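Local coordinates for protein nicotinate-nucleotide diphosphorylase (Carboxylating) (Streptococcus pyogenes GA06023, PDB 5HUO) that catalyses the conversion of quinolinate and 5-phosphoribosyl 1-diphosphate into nicotinate ribonucleotide, carbon dioxide and diphosphate, a step in NAD+ biosynthesis, at residues 250-255 and 279-284; 101-106 and 111-116; 192-197 and 212-217. All coordinates share one frame; numbering follows the deposited sequence.

Interaction 1: residues 250-255 and 279-284; sequences MSLEQI and ISRFRG
Ile255, whose CD1 meets the ring of Phe282 across the contact, donates its backbone N to Ser251 O at 2.7 Å, the shortest polar bond in the two segments. It is the first-turn bond of helix 252-262. Ser251 is the N-cap of that helix: its OG accepts from Gln254 N at 3.0 Å, with an N-H...O angle of 160°.

No hydrogen bond joins 250-255 directly to 279-284, and the join rests on side-chain contacts. The CD2 branch of Leu252 lies 3.4 Å from Arg281 O and 4.0 Å from Arg281 CG, so one methyl spans both the backbone and the aliphatic stem of the arginine. That stem starts with CG placed between the backbone N and the carbonyl carbon (chi1 80°), and the chain bends again at chi3. Its far end comes to Met250, where NH2 stands 3.6 Å from Met250 O in an oblique approach. The same arginine leans on its neighbour: CG sits over one face of the Phe282 ring, offset toward the rim, and Phe282 CZ in turn lies above the guanidinium plane. Deeper in, Ile255 and Phe282 cross at about a right angle, CD1 to CE1 4.0 Å, and both side chains also touch Cys270 of strand 267-271.

Phe282 and Ile279 reach back to Leu153 on helix 122-153. The contact thus packs the capped start of a helix that follows one barrel strand against the 3-10 turn between the next two, as expected at the rim of the open alpha/beta barrel of quinolinate phosphoribosyltransferases.

Interaction 2: residues 101-106 and 111-116; sequences HQFKDG and SGDLVL
Phe103 reaches from the loop 101-106 to the start of strand 114-119, and its side chain meets three successive residues there. At the root, CB is 4.2 Å from Val115 CG1, an apolar contact. Farther along the ring, CD2 lies 3.6 Å from Val115 CA, while Val115 CG2 sits over one ring face. At the ring edge CE2 then comes 3.5 Å from Leu114 O, which lies near the ring plane. At the tip, CZ approaches Asp113 OD2 at 3.5 Å, again at the edge; ring and carboxylate planes are 38° apart. Asp113 OD2 has a stronger partner, accepting a hydrogen bond from Thr110 N, which helps to place it beside the ring.

Leu114 O is met from a second residue as well: His101 turns CD2 to it at 3.6 Å, the oxygen lying near the imidazole plane. A water links the two backbones, accepting from His101 N at 3.0 Å and probably donating to Leu114 O at 2.6 Å, though more acceptors lie within its reach than it has protons; its oxygen also lies in the plane of the Phe103 ring, at its edge.

The strand itself is irregular here, for Val115 and Leu116 both face Leu71 in a classic beta bulge. Phe103 also packs on Leu79 and on Leu109 of strand 108-109. No hydrogen bond joins the two segments directly; the polar link runs through water, and the oxygens met by the ring lie at its C-H edge, where the slightly positive hydrogens would probably give a weak electrostatic attraction.

Interaction 3: residues 192-197 and 212-217; sequences DAIMLK and AQARAY
Strand 194-196 passes helix 207-217 with Ile194 and Ala214 as the closest backbone pair, their CA atoms 7.4 Å apart, a spacing that a small residue on the helix permits. This is part of a beta-alpha-beta crossover: the chain leaves the strand, runs through helices 198-204 and 207-217, and returns as the adjacent parallel strand 224-228, whose Glu225 shares backbone hydrogen bonds with Ile194 and Leu196.

Alternation along the strand sends Ile194 and Leu196 to the helix. Met195, between them, lies instead against Glu225 and Glu227 of the next strand, consistent with the inner side of the barrel. On the helix, one methyl carries the contact. Ile194 meets Ala214 CB with two branches, CD1 at 3.9 Å and CG2 at 4.1 Å; its CG1 stands anti to the carbonyl carbon (chi1 -73°) and the extended chi2 (-174°) carries CD1 on to the helix, where it also comes within 4.0 Å of Ala214 O.

Other subunits pack close by. Tyr217, on the same helix, gives its OH to a hydrogen bond with Glu53 of the second subunit and its ring to a cation-pi contact with Arg179 of the third, while Leu196 also touches Ile60 of the second. Leu196 CD1 comes to the Ala214 methyl beside the isoleucine, 4.3 Å from CB.

Along the chain interaction 2 comes first, then interaction 3, then interaction 1. Interaction 2 belongs to the N-terminal domain and its antiparallel sheet, whereas the other two lie in the C-terminal domain, interaction 3 on the outer, helical side of the parallel barrel sheet and interaction 1 at its rim. Interaction 3 involves strand 194-196, an end strand of that sheet, and interaction 1 packs beside strand 267-271, three places along. Their centres are about 27 Å apart; the centre of interaction 2 is about 37 Å from that of interaction 1 and about 44 Å from that of interaction 3. None touches another, so each joins a different pair of elements; interaction 3 alone is touched by other subunits.

Interaction 1: residues 250-255 and 279-284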
loop_
_atom_site.group_PDB
_atom_site.type_symbol
_atom_site.label_atom_id
_atom_site.label_comp_id
_atom_site.label_asym_id
_atom_site.label_seq_id
_atom_site.Cartn_x
_atom_site.Cartn_y
_atom_site.Cartn_z
ATOM N N MET A 250 -23.279 37.717 -4.954
ATOM C CA MET A 250 -24.286 38.691 -5.422
ATOM C C MET A 250 -24.778 39.549 -4.254
ATOM O O MET A 250 -24.788 39.103 -3.116
ATOM C CB MET A 250 -25.476 37.986 -6.154
ATOM C CG MET A 250 -25.157 37.433 -7.567
ATOM S SD MET A 250 -26.522 36.770 -8.577
ATOM C CE MET A 250 -27.995 37.304 -7.709
ATOM N N SER A 251 -25.181 40.770 -4.564
ATOM C CA SER A 251 -25.829 41.664 -3.587
ATOM C C SER A 251 -27.204 41.162 -3.192
ATOM O O SER A 251 -27.869 40.479 -3.970
ATOM C CB SER A 251 -26.052 43.070 -4.157
ATOM O OG SER A 251 -27.039 43.064 -5.191
ATOM N N LEU A 252 -27.642 41.561 -2.006
ATOM C CA LEU A 252 -28.999 41.245 -1.496
ATOM C C LEU A 252 -30.134 41.655 -2.425
ATOM O O LEU A 252 -31.095 40.915 -2.608
ATOM C CB LEU A 252 -29.247 41.932 -0.162
ATOM C CG LEU A 252 -28.385 41.531 1.028
ATOM C CD1 LEU A 252 -28.767 42.388 2.214
ATOM C CD2 LEU A 252 -28.554 40.046 1.351
ATOM N N GLU A 253 -29.997 42.831 -3.020
ATOM C CA GLU A 253 -30.977 43.304 -4.024
ATOM C C GLU A 253 -30.997 42.314 -5.203
ATOM O O GLU A 253 -32.048 41.788 -5.576
ATOM C CB GLU A 253 -30.695 44.727 -4.528
ATOM N N GLN A 254 -29.814 42.033 -5.748
ATOM C CA GLN A 254 -29.659 41.066 -6.848
ATOM C C GLN A 254 -30.273 39.692 -6.449
ATOM O O GLN A 254 -31.131 39.115 -7.149
ATOM C CB GLN A 254 -28.178 40.965 -7.262
ATOM N N ILE A 255 -29.858 39.205 -5.283
ATOM C CA ILE A 255 -30.330 37.913 -4.755
ATOM C C ILE A 255 -31.850 37.857 -4.734
ATOM O O ILE A 255 -32.449 36.905 -5.225
ATOM C CB ILE A 255 -29.781 37.619 -3.339
ATOM C CG1 ILE A 255 -28.269 37.358 -3.418
ATOM C CG2 ILE A 255 -30.483 36.417 -2.728
ATOM C CD1 ILE A 255 -27.582 37.236 -2.080
ATOM N N ILE A 279 -22.477 36.253 7.332
ATOM C CA ILE A 279 -23.520 35.223 7.150
ATOM C C ILE A 279 -24.954 35.700 7.519
ATOM O O ILE A 279 -25.916 35.225 6.967
ATOM C CB ILE A 279 -23.169 33.903 7.860
ATOM C CG1 ILE A 279 -24.121 32.807 7.410
ATOM C CG2 ILE A 279 -23.261 34.053 9.358
ATOM C CD1 ILE A 279 -23.583 31.425 7.602
ATOM N N SER A 280 -25.080 36.623 8.465
ATOM C CA SER A 280 -26.412 37.078 8.966
ATOM C C SER A 280 -27.235 37.830 7.911
ATOM O O SER A 280 -28.453 37.854 7.966
ATOM C CB SER A 280 -26.232 37.943 10.183
ATOM O OG SER A 280 -25.390 39.025 9.851
ATOM N N ARG A 281 -26.558 38.354 6.901
ATOM C CA ARG A 281 -27.222 39.076 5.789
ATOM C C ARG A 281 -28.234 38.219 5.035
ATOM O O ARG A 281 -29.142 38.734 4.403
ATOM C CB ARG A 281 -26.211 39.683 4.787
ATOM C CG ARG A 281 -25.628 38.726 3.773
ATOM C CD ARG A 281 -24.797 39.389 2.671
ATOM N NE ARG A 281 -23.612 38.538 2.375
ATOM C CZ ARG A 281 -22.883 38.420 1.251
ATOM N NH1 ARG A 281 -21.851 37.550 1.253
ATOM N NH2 ARG A 281 -23.148 39.110 0.133
ATOM N N PHE A 282 -28.058 36.909 5.062
ATOM C CA PHE A 282 -28.944 35.996 4.347
ATOM C C PHE A 282 -30.186 35.681 5.153
ATOM O O PHE A 282 -31.101 35.046 4.649
ATOM C CB PHE A 282 -28.221 34.710 3.941
ATOM C CG PHE A 282 -27.003 34.956 3.135
ATOM C CD1 PHE A 282 -27.086 35.134 1.775
ATOM C CD2 PHE A 282 -25.773 35.021 3.735
ATOM C CE1 PHE A 282 -25.946 35.373 1.010
ATOM C CE2 PHE A 282 -24.627 35.250 3.000
ATOM C CZ PHE A 282 -24.707 35.431 1.634
ATOM N N ARG A 283 -30.232 36.116 6.405
ATOM C CA ARG A 283 -31.383 35.790 7.263
ATOM C C ARG A 283 -32.716 36.143 6.606
ATOM O O ARG A 283 -32.895 37.221 6.045
ATOM C CB ARG A 283 -31.298 36.475 8.600
ATOM C CG ARG A 283 -32.305 35.923 9.586
ATOM C CD ARG A 283 -32.138 36.603 10.928
ATOM N NE ARG A 283 -30.905 36.208 11.607
ATOM C CZ ARG A 283 -30.141 37.002 12.351
ATOM N NH1 ARG A 283 -30.439 38.266 12.527
ATOM N NH2 ARG A 283 -29.062 36.514 12.925
ATOM N N GLY A 284 -33.625 35.185 6.623
ATOM C CA GLY A 284 -34.971 35.388 6.086
ATOM C C GLY A 284 -35.194 35.329 4.577
ATOM O O GLY A 284 -36.335 35.424 4.148
#

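Interaction 2: residues 101-106 and 111-116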
loop_
_atom_site.group_PDB
_atom_site.type_symbol
_atom_site.label_atom_id
_atom_site.label_comp_id
_atom_site.label_asym_id
_atom_site.label_seq_id
_atom_site.Cartn_x
_atom_site.Cartn_y
_atom_site.Cartn_z
ATOM N N HIS A 101 -20.193 10.975 31.914
ATOM C CA HIS A 101 -21.280 11.897 31.566
ATOM C C HIS A 101 -21.993 11.580 30.238
ATOM O O HIS A 101 -22.803 12.369 29.758
ATOM C CB HIS A 101 -20.756 13.309 31.524
ATOM C CG HIS A 101 -20.293 13.794 32.827
ATOM N ND1 HIS A 101 -21.067 13.752 33.944
ATOM C CD2 HIS A 101 -19.125 14.335 33.201
ATOM C CE1 HIS A 101 -20.405 14.245 34.963
ATOM N NE2 HIS A 101 -19.215 14.592 34.547
ATOM N N GLN A 102 -21.694 10.415 29.682
ATOM C CA GLN A 102 -22.316 9.952 28.457
ATOM C C GLN A 102 -22.173 10.926 27.331
ATOM O O GLN A 102 -23.133 11.169 26.579
ATOM C CB GLN A 102 -23.780 9.612 28.698
ATOM C CG GLN A 102 -23.845 8.401 29.607
ATOM C CD GLN A 102 -25.253 7.946 29.967
ATOM O OE1 GLN A 102 -25.834 8.390 30.984
ATOM N NE2 GLN A 102 -25.823 7.067 29.144
ATOM N N PHE A 103 -21.017 11.517 27.215
ATOM C CA PHE A 103 -20.741 12.507 26.130
ATOM C C PHE A 103 -20.775 11.845 24.777
ATOM O O PHE A 103 -20.315 10.736 24.608
ATOM C CB PHE A 103 -19.336 13.172 26.281
ATOM C CG PHE A 103 -19.322 14.437 27.059
ATOM C CD1 PHE A 103 -19.792 15.621 26.513
ATOM C CD2 PHE A 103 -18.830 14.456 28.355
ATOM C CE1 PHE A 103 -19.803 16.797 27.250
ATOM C CE2 PHE A 103 -18.840 15.637 29.120
ATOM C CZ PHE A 103 -19.343 16.809 28.565
ATOM N N LYS A 104 -21.314 12.543 23.808
ATOM C CA LYS A 104 -21.222 12.068 22.414
ATOM C C LYS A 104 -21.085 13.203 21.426
ATOM O O LYS A 104 -21.312 14.392 21.756
ATOM C CB LYS A 104 -22.381 11.164 22.016
ATOM C CG LYS A 104 -23.743 11.768 22.152
ATOM C CD LYS A 104 -24.788 10.657 22.198
ATOM C CE LYS A 104 -26.186 11.218 22.527
ATOM N NZ LYS A 104 -26.816 11.831 21.315
ATOM N N ASP A 105 -20.658 12.848 20.213
ATOM C CA ASP A 105 -20.441 13.864 19.168
ATOM C C ASP A 105 -21.738 14.646 18.988
ATOM O O ASP A 105 -22.795 14.079 18.999
ATOM C CB ASP A 105 -19.988 13.247 17.851
ATOM C CG ASP A 105 -18.530 12.927 17.840
ATOM O OD1 ASP A 105 -17.833 13.124 18.874
ATOM O OD2 ASP A 105 -18.023 12.447 16.803
ATOM N N GLY A 106 -21.590 15.963 18.931
ATOM C CA GLY A 106 -22.700 16.919 18.861
ATOM C C GLY A 106 -22.932 17.718 20.126
ATOM O O GLY A 106 -23.578 18.761 20.087
ATOM N N SER A 111 -15.297 24.388 29.232
ATOM C CA SER A 111 -13.991 24.138 29.801
ATOM C C SER A 111 -14.057 23.525 31.207
ATOM O O SER A 111 -14.790 23.984 32.092
ATOM C CB SER A 111 -13.162 25.414 29.835
ATOM O OG SER A 111 -11.949 25.213 30.517
ATOM N N GLY A 112 -13.238 22.485 31.363
ATOM C CA GLY A 112 -13.120 21.712 32.577
ATOM C C GLY A 112 -13.921 20.441 32.552
ATOM O O GLY A 112 -13.845 19.653 33.498
ATOM N N ASP A 113 -14.731 20.255 31.507
ATOM C CA ASP A 113 -15.605 19.065 31.410
ATOM C C ASP A 113 -14.788 17.788 31.241
ATOM O O ASP A 113 -13.842 17.748 30.473
ATOM C CB ASP A 113 -16.495 19.145 30.212
ATOM C CG ASP A 113 -17.621 20.047 30.388
ATOM O OD1 ASP A 113 -17.695 20.694 31.482
ATOM O OD2 ASP A 113 -18.434 20.132 29.417
ATOM N N LEU A 114 -15.182 16.760 31.981
ATOM C CA LEU A 114 -14.575 15.440 31.860
ATOM C C LEU A 114 -15.297 14.631 30.747
ATOM O O LEU A 114 -16.346 14.024 30.954
ATOM C CB LEU A 114 -14.614 14.693 33.186
ATOM C CG LEU A 114 -14.212 13.217 33.114
ATOM C CD1 LEU A 114 -12.760 13.073 32.797
ATOM C CD2 LEU A 114 -14.510 12.533 34.442
ATOM N N VAL A 115 -14.684 14.615 29.584
ATOM C CA VAL A 115 -15.271 13.980 28.417
ATOM C C VAL A 115 -15.108 12.450 28.427
ATOM O O VAL A 115 -16.031 11.717 28.170
ATOM C CB VAL A 115 -14.635 14.534 27.150
ATOM C CG1 VAL A 115 -15.210 13.842 25.915
ATOM C CG2 VAL A 115 -14.863 16.042 27.066
ATOM N N LEU A 116 -13.921 11.999 28.773
ATOM C CA LEU A 116 -13.610 10.579 28.833
ATOM C C LEU A 116 -12.512 10.265 29.857
ATOM O O LEU A 116 -11.638 11.078 30.114
ATOM C CB LEU A 116 -13.102 10.086 27.472
ATOM C CG LEU A 116 -14.049 9.431 26.515
ATOM C CD1 LEU A 116 -13.211 8.641 25.528
ATOM C CD2 LEU A 116 -15.056 8.492 27.134
HETATM O O HOH W 1 -17.638 11.736 30.645
#

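Interaction 3: residues 192-197 and 212-217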
loop_
_atom_site.group_PDB
_atom_site.type_symbol
_atom_site.label_atom_id
_atom_site.label_comp_id
_atom_site.label_asym_id
_atom_site.label_seq_id
_atom_site.Cartn_x
_atom_site.Cartn_y
_atom_site.Cartn_z
ATOM N N ASP A 192 -18.976 13.091 -7.790
ATOM C CA ASP A 192 -20.297 13.026 -7.096
ATOM C C ASP A 192 -21.425 13.668 -7.836
ATOM O O ASP A 192 -22.551 13.240 -7.773
ATOM C CB ASP A 192 -20.202 13.815 -5.777
ATOM C CG ASP A 192 -20.029 12.956 -4.618
ATOM O OD1 ASP A 192 -20.133 11.699 -4.742
ATOM O OD2 ASP A 192 -19.831 13.532 -3.525
ATOM N N ALA A 193 -21.123 14.816 -8.399
ATOM C CA ALA A 193 -22.151 15.688 -8.913
ATOM C C ALA A 193 -21.518 16.634 -9.852
ATOM O O ALA A 193 -20.328 16.852 -9.826
ATOM C CB ALA A 193 -22.842 16.478 -7.785
ATOM N N ILE A 194 -22.336 17.280 -10.636
ATOM C CA ILE A 194 -21.818 18.173 -11.669
ATOM C C ILE A 194 -21.964 19.595 -11.190
ATOM O O ILE A 194 -23.033 19.982 -10.703
ATOM C CB ILE A 194 -22.544 17.951 -12.987
ATOM C CG1 ILE A 194 -22.061 16.630 -13.567
ATOM C CG2 ILE A 194 -22.308 19.138 -13.934
ATOM C CD1 ILE A 194 -22.594 16.329 -14.947
ATOM N N MET A 195 -20.887 20.355 -11.319
ATOM C CA MET A 195 -20.981 21.772 -11.091
ATOM C C MET A 195 -20.312 22.541 -12.215
ATOM O O MET A 195 -19.128 22.442 -12.447
ATOM C CB MET A 195 -20.422 22.186 -9.735
ATOM C CG MET A 195 -20.865 23.614 -9.371
ATOM S SD MET A 195 -20.222 24.220 -7.809
ATOM C CE MET A 195 -20.723 22.895 -6.682
ATOM N N LEU A 196 -21.134 23.322 -12.896
ATOM C CA LEU A 196 -20.718 24.119 -14.044
ATOM C C LEU A 196 -20.442 25.486 -13.494
ATOM O O LEU A 196 -21.338 26.214 -13.096
ATOM C CB LEU A 196 -21.798 24.183 -15.116
ATOM C CG LEU A 196 -22.152 22.806 -15.669
ATOM C CD1 LEU A 196 -23.474 22.898 -16.412
ATOM C CD2 LEU A 196 -21.073 22.222 -16.550
ATOM N N LYS A 197 -19.164 25.798 -13.493
ATOM C CA LYS A 197 -18.623 27.037 -12.951
ATOM C C LYS A 197 -18.495 28.142 -14.039
ATOM O O LYS A 197 -18.886 27.966 -15.191
ATOM C CB LYS A 197 -17.279 26.738 -12.249
ATOM C CG LYS A 197 -17.280 25.459 -11.408
ATOM C CD LYS A 197 -16.008 25.331 -10.584
ATOM C CE LYS A 197 -16.141 24.298 -9.453
ATOM N NZ LYS A 197 -16.707 24.848 -8.185
ATOM N N ALA A 212 -27.165 21.340 -21.004
ATOM C CA ALA A 212 -27.590 20.265 -21.917
ATOM C C ALA A 212 -26.494 19.225 -22.099
ATOM O O ALA A 212 -26.774 18.021 -22.083
ATOM C CB ALA A 212 -27.965 20.814 -23.269
ATOM N N GLN A 213 -25.259 19.690 -22.266
ATOM C CA GLN A 213 -24.114 18.773 -22.456
ATOM C C GLN A 213 -23.791 17.935 -21.230
ATOM O O GLN A 213 -23.513 16.750 -21.339
ATOM C CB GLN A 213 -22.874 19.513 -22.838
ATOM C CG GLN A 213 -22.988 20.102 -24.202
ATOM C CD GLN A 213 -21.635 20.480 -24.759
ATOM O OE1 GLN A 213 -20.610 19.969 -24.327
ATOM N NE2 GLN A 213 -21.625 21.375 -25.738
ATOM N N ALA A 214 -23.885 18.565 -20.069
ATOM C CA ALA A 214 -23.779 17.868 -18.785
ATOM C C ALA A 214 -24.786 16.729 -18.691
ATOM O O ALA A 214 -24.445 15.590 -18.403
ATOM C CB ALA A 214 -24.004 18.837 -17.636
ATOM N N ARG A 215 -26.038 17.049 -18.976
ATOM C CA ARG A 215 -27.105 16.062 -18.911
ATOM C C ARG A 215 -26.865 14.940 -19.884
ATOM O O ARG A 215 -27.064 13.783 -19.590
ATOM C CB ARG A 215 -28.444 16.700 -19.219
ATOM C CG ARG A 215 -28.819 17.844 -18.293
ATOM C CD ARG A 215 -29.527 17.335 -17.080
ATOM N NE ARG A 215 -30.318 18.382 -16.450
ATOM C CZ ARG A 215 -30.523 18.462 -15.135
ATOM N NH1 ARG A 215 -29.980 17.577 -14.293
ATOM N NH2 ARG A 215 -31.262 19.444 -14.638
ATOM N N ALA A 216 -26.471 15.292 -21.074
ATOM C CA ALA A 216 -26.185 14.268 -22.112
ATOM C C ALA A 216 -25.032 13.334 -21.745
ATOM O O ALA A 216 -24.952 12.206 -22.215
ATOM C CB ALA A 216 -25.895 14.957 -23.446
ATOM N N TYR A 217 -24.114 13.857 -20.953
ATOM C CA TYR A 217 -22.843 13.187 -20.675
ATOM C C TYR A 217 -22.963 12.226 -19.519
ATOM O O TYR A 217 -22.310 11.199 -19.468
ATOM C CB TYR A 217 -21.727 14.238 -20.385
ATOM C CG TYR A 217 -20.361 13.585 -20.227
ATOM C CD1 TYR A 217 -19.679 13.106 -21.335
ATOM C CD2 TYR A 217 -19.811 13.357 -18.968
ATOM C CE1 TYR A 217 -18.484 12.437 -21.231
ATOM C CE2 TYR A 217 -18.608 12.683 -18.860
ATOM C CZ TYR A 217 -17.947 12.233 -20.009
ATOM O OH TYR A 217 -16.736 11.579 -19.940
#